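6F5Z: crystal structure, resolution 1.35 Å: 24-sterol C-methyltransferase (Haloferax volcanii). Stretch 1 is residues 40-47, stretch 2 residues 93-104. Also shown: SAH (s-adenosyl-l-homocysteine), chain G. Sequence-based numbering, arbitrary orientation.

Stretch 1 (40-47) DTVVDLGT
Stretch 2 93-104: DFDDLPFDDDSV

A beta strand can be packed against an irregular segment largely by apolar contacts, and this methyltransferase gives a compact example: no direct hydrogen bond joins the two stretches, yet 389 Å² is buried between them. At the centre lies Val-43 (chi1 t), whose CG2 sits over one face of the Phe-99 ring, 4.0 Å from the ring centroid and 13° off its normal, a CH-pi contact that sets a polarizable methyl against the pi cloud. Val-43 CG2 also lies 3.6 Å from Val-104 CG2 (chi1 t). Phe-99 takes chi1 m with chi2 -85°.

Strand 41-45 is extended (phi -88 to -124°, psi 109 to 139°), so alternation directs the CA-to-CB bonds of Thr-41, Val-43 and Leu-45 toward the other stretch while that of Val-42 points away. Stretch 2 runs antiparallel in register: the CA atoms of Thr-41 and Val-104 are 5.6 Å apart, those of Leu-45 and Phe-94 7.4 Å. Leu-45 and Leu-97, both m,t, meet CD2 to CD2 at 3.8 Å, and Leu-45 CB lies 3.8 Å from Phe-94 CE1.

Phe-94 (chi1 m, chi2 -16°) follows Asp-93 in a type I turn closed by Asp-96 N to Asp-93 O (3.1 Å); Asp-95 N also donates to Asp-93 OD2 (2.9 Å). The edge of the Phe-94 ring meets Gly-46 N, 3.5 Å from Phe-94 CE1, while SAH C2 covers one face. Gly-46 has phi 79°, and a CB there would clash with SAH O4'.

The ligand spans both stretches: SAH N donates to Gly-46 O (2.8 Å), and Phe-94 N donates to SAH N1 (3.3 Å). At the other end, one water bridges the stretches: its O donates to Ser-103 O (2.7 Å), and the water O is hydrogen-bonded to Thr-41 OG1 (chi1 m) at 3.1 Å. Ser-103 OG (chi1 p) turns back to Asp-100 O (2.8 Å).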

# COMPACT_ATOMS: atom_id res chain seq x y z
N ASP B 40 11.60 -14.33 0.26
CA ASP B 40 12.15 -12.97 0.06
C ASP B 40 13.22 -12.55 1.05
O ASP B 40 13.25 -13.04 2.19
CB ASP B 40 11.04 -11.93 0.09
CG ASP B 40 10.25 -11.77 -1.21
OD1 ASP B 40 10.62 -12.42 -2.23
OD2 ASP B 40 9.21 -11.06 -1.18
N THR B 41 14.10 -11.65 0.60
CA THR B 41 15.17 -11.08 1.43
C THR B 41 14.68 -9.74 1.94
O THR B 41 14.28 -8.89 1.14
CB THR B 41 16.44 -10.90 0.61
OG1 THR B 41 16.98 -12.19 0.27
CG2 THR B 41 17.52 -10.09 1.37
N VAL B 42 14.71 -9.55 3.26
CA VAL B 42 14.26 -8.30 3.87
C VAL B 42 15.37 -7.70 4.73
O VAL B 42 16.02 -8.43 5.50
CB VAL B 42 12.96 -8.53 4.71
CG1 VAL B 42 12.50 -7.26 5.46
CG2 VAL B 42 11.83 -9.04 3.80
N VAL B 43 15.53 -6.38 4.65
CA VAL B 43 16.44 -5.63 5.51
C VAL B 43 15.57 -4.81 6.48
O VAL B 43 14.60 -4.14 6.06
CB VAL B 43 17.37 -4.71 4.69
CG1 VAL B 43 18.13 -3.73 5.60
CG2 VAL B 43 18.37 -5.56 3.91
N ASP B 44 15.89 -4.91 7.76
CA ASP B 44 15.18 -4.20 8.82
C ASP B 44 16.14 -3.13 9.36
O ASP B 44 17.19 -3.47 9.95
CB ASP B 44 14.82 -5.22 9.93
CG ASP B 44 14.16 -4.68 11.17
OD1 ASP B 44 13.94 -3.45 11.24
OD2 ASP B 44 13.86 -5.50 12.07
N LEU B 45 15.83 -1.85 9.05
CA LEU B 45 16.70 -0.75 9.43
C LEU B 45 16.37 -0.24 10.81
O LEU B 45 15.26 0.28 11.01
CB LEU B 45 16.59 0.36 8.41
CG LEU B 45 17.08 0.04 7.02
CD1 LEU B 45 16.86 1.23 6.10
CD2 LEU B 45 18.58 -0.32 7.00
N GLY B 46 17.30 -0.41 11.76
CA GLY B 46 17.09 -0.04 13.16
C GLY B 46 16.27 -1.11 13.84
O GLY B 46 15.26 -0.84 14.49
N THR B 47 16.74 -2.34 13.74
CA THR B 47 16.00 -3.54 14.11
C THR B 47 15.58 -3.62 15.59
O THR B 47 14.58 -4.26 15.89
CB THR B 47 16.79 -4.76 13.68
OG1 THR B 47 15.94 -5.91 13.66
CG2 THR B 47 18.04 -5.00 14.51
N ASP B 93 25.13 1.70 9.73
CA ASP B 93 24.59 3.05 9.84
C ASP B 93 23.72 3.38 8.64
O ASP B 93 24.05 3.02 7.52
CB ASP B 93 25.73 4.09 9.99
CG ASP B 93 25.19 5.48 10.27
OD1 ASP B 93 24.72 5.72 11.41
OD2 ASP B 93 25.11 6.30 9.32
N PHE B 94 22.65 4.12 8.91
CA PHE B 94 21.68 4.49 7.89
C PHE B 94 22.24 5.33 6.77
O PHE B 94 21.61 5.42 5.71
CB PHE B 94 20.52 5.25 8.52
CG PHE B 94 19.67 4.48 9.50
CD1 PHE B 94 19.73 3.10 9.56
CD2 PHE B 94 18.76 5.14 10.32
CE1 PHE B 94 18.96 2.40 10.48
CE2 PHE B 94 17.98 4.44 11.22
CZ PHE B 94 18.07 3.07 11.28
N ASP B 95 23.42 5.96 6.98
CA ASP B 95 23.95 6.80 5.91
C ASP B 95 24.75 6.04 4.87
O ASP B 95 25.04 6.60 3.81
CB ASP B 95 24.77 7.97 6.47
CG ASP B 95 24.76 9.19 5.57
OD1 ASP B 95 23.66 9.61 5.15
OD2 ASP B 95 25.84 9.74 5.30
N ASP B 96 25.11 4.77 5.14
CA ASP B 96 25.90 4.01 4.16
C ASP B 96 25.52 2.56 4.33
O ASP B 96 26.07 1.87 5.21
CB ASP B 96 27.42 4.19 4.42
CG ASP B 96 27.96 5.59 4.15
OD1 ASP B 96 28.03 5.97 2.97
OD2 ASP B 96 28.28 6.30 5.13
N LEU B 97 24.51 2.10 3.56
CA LEU B 97 24.02 0.72 3.72
C LEU B 97 24.96 -0.27 3.06
O LEU B 97 25.24 -0.15 1.86
CB LEU B 97 22.59 0.55 3.21
CG LEU B 97 21.57 1.54 3.82
CD1 LEU B 97 20.15 1.30 3.22
CD2 LEU B 97 21.55 1.48 5.36
N PRO B 98 25.37 -1.30 3.83
CA PRO B 98 26.39 -2.24 3.36
C PRO B 98 25.81 -3.39 2.56
O PRO B 98 26.18 -4.55 2.77
CB PRO B 98 27.08 -2.68 4.66
CG PRO B 98 25.96 -2.71 5.65
CD PRO B 98 25.07 -1.53 5.27
N PHE B 99 24.92 -3.05 1.61
CA PHE B 99 24.30 -4.02 0.72
C PHE B 99 24.48 -3.61 -0.70
O PHE B 99 24.47 -2.40 -1.02
CB PHE B 99 22.79 -4.16 1.01
CG PHE B 99 22.50 -4.55 2.42
CD1 PHE B 99 22.52 -5.88 2.81
CD2 PHE B 99 22.21 -3.58 3.38
CE1 PHE B 99 22.32 -6.23 4.15
CE2 PHE B 99 21.98 -3.94 4.71
CZ PHE B 99 22.06 -5.25 5.09
N ASP B 100 24.65 -4.61 -1.58
CA ASP B 100 24.80 -4.38 -3.01
C ASP B 100 23.58 -3.68 -3.62
O ASP B 100 22.47 -3.81 -3.10
CB ASP B 100 24.92 -5.73 -3.72
CG ASP B 100 26.26 -6.41 -3.55
OD1 ASP B 100 27.21 -5.73 -3.11
OD2 ASP B 100 26.36 -7.61 -3.90
N ASP B 101 23.78 -3.02 -4.77
CA ASP B 101 22.65 -2.46 -5.50
C ASP B 101 21.67 -3.58 -5.86
O ASP B 101 22.09 -4.68 -6.22
CB ASP B 101 23.09 -1.82 -6.83
CG ASP B 101 23.99 -0.61 -6.74
OD1 ASP B 101 24.49 -0.32 -5.64
OD2 ASP B 101 24.23 0.03 -7.80
N ASP B 102 20.37 -3.29 -5.82
CA ASP B 102 19.33 -4.20 -6.31
C ASP B 102 19.47 -5.61 -5.76
O ASP B 102 19.38 -6.58 -6.52
CB ASP B 102 19.32 -4.24 -7.85
CG ASP B 102 19.15 -2.93 -8.61
OD1 ASP B 102 18.76 -1.92 -7.98
OD2 ASP B 102 19.39 -2.91 -9.82
N SER B 103 19.70 -5.73 -4.45
CA SER B 103 19.93 -7.04 -3.88
C SER B 103 18.87 -7.42 -2.84
O SER B 103 18.90 -8.54 -2.34
CB SER B 103 21.29 -7.03 -3.19
OG SER B 103 21.34 -6.12 -2.09
N VAL B 104 17.98 -6.48 -2.47
CA VAL B 104 17.00 -6.65 -1.37
C VAL B 104 15.59 -6.61 -1.90
O VAL B 104 15.26 -5.73 -2.70
CB VAL B 104 17.28 -5.59 -0.26
CG1 VAL B 104 16.23 -5.63 0.83
CG2 VAL B 104 18.67 -5.83 0.34
N SAH G . 12.54 -0.99 15.21
CA SAH G . 12.62 -1.23 16.67
CB SAH G . 13.61 -0.25 17.43
CG SAH G . 13.17 1.21 17.38
SD SAH G . 14.34 2.27 18.30
C SAH G . 11.23 -1.16 17.36
O SAH G . 10.24 -0.94 16.54
OXT SAH G . 11.09 -1.32 18.55
C5' SAH G . 15.45 2.88 17.00
C4' SAH G . 16.52 1.87 16.60
O4' SAH G . 17.26 2.44 15.49
C3' SAH G . 17.53 1.64 17.73
O3' SAH G . 17.77 0.26 17.98
C2' SAH G . 18.75 2.46 17.29
O2' SAH G . 20.01 1.98 17.76
C1' SAH G . 18.65 2.40 15.77
N9 SAH G . 19.27 3.53 15.07
C8 SAH G . 19.02 4.87 15.27
N7 SAH G . 19.69 5.66 14.47
C5 SAH G . 20.44 4.79 13.69
C6 SAH G . 21.37 5.00 12.65
N6 SAH G . 21.74 6.21 12.21
N1 SAH G . 21.94 3.91 12.09
C2 SAH G . 21.63 2.69 12.56
N3 SAH G . 20.77 2.37 13.53
C4 SAH G . 20.19 3.47 14.06
O HOH W 1 19.04 -11.22 -1.81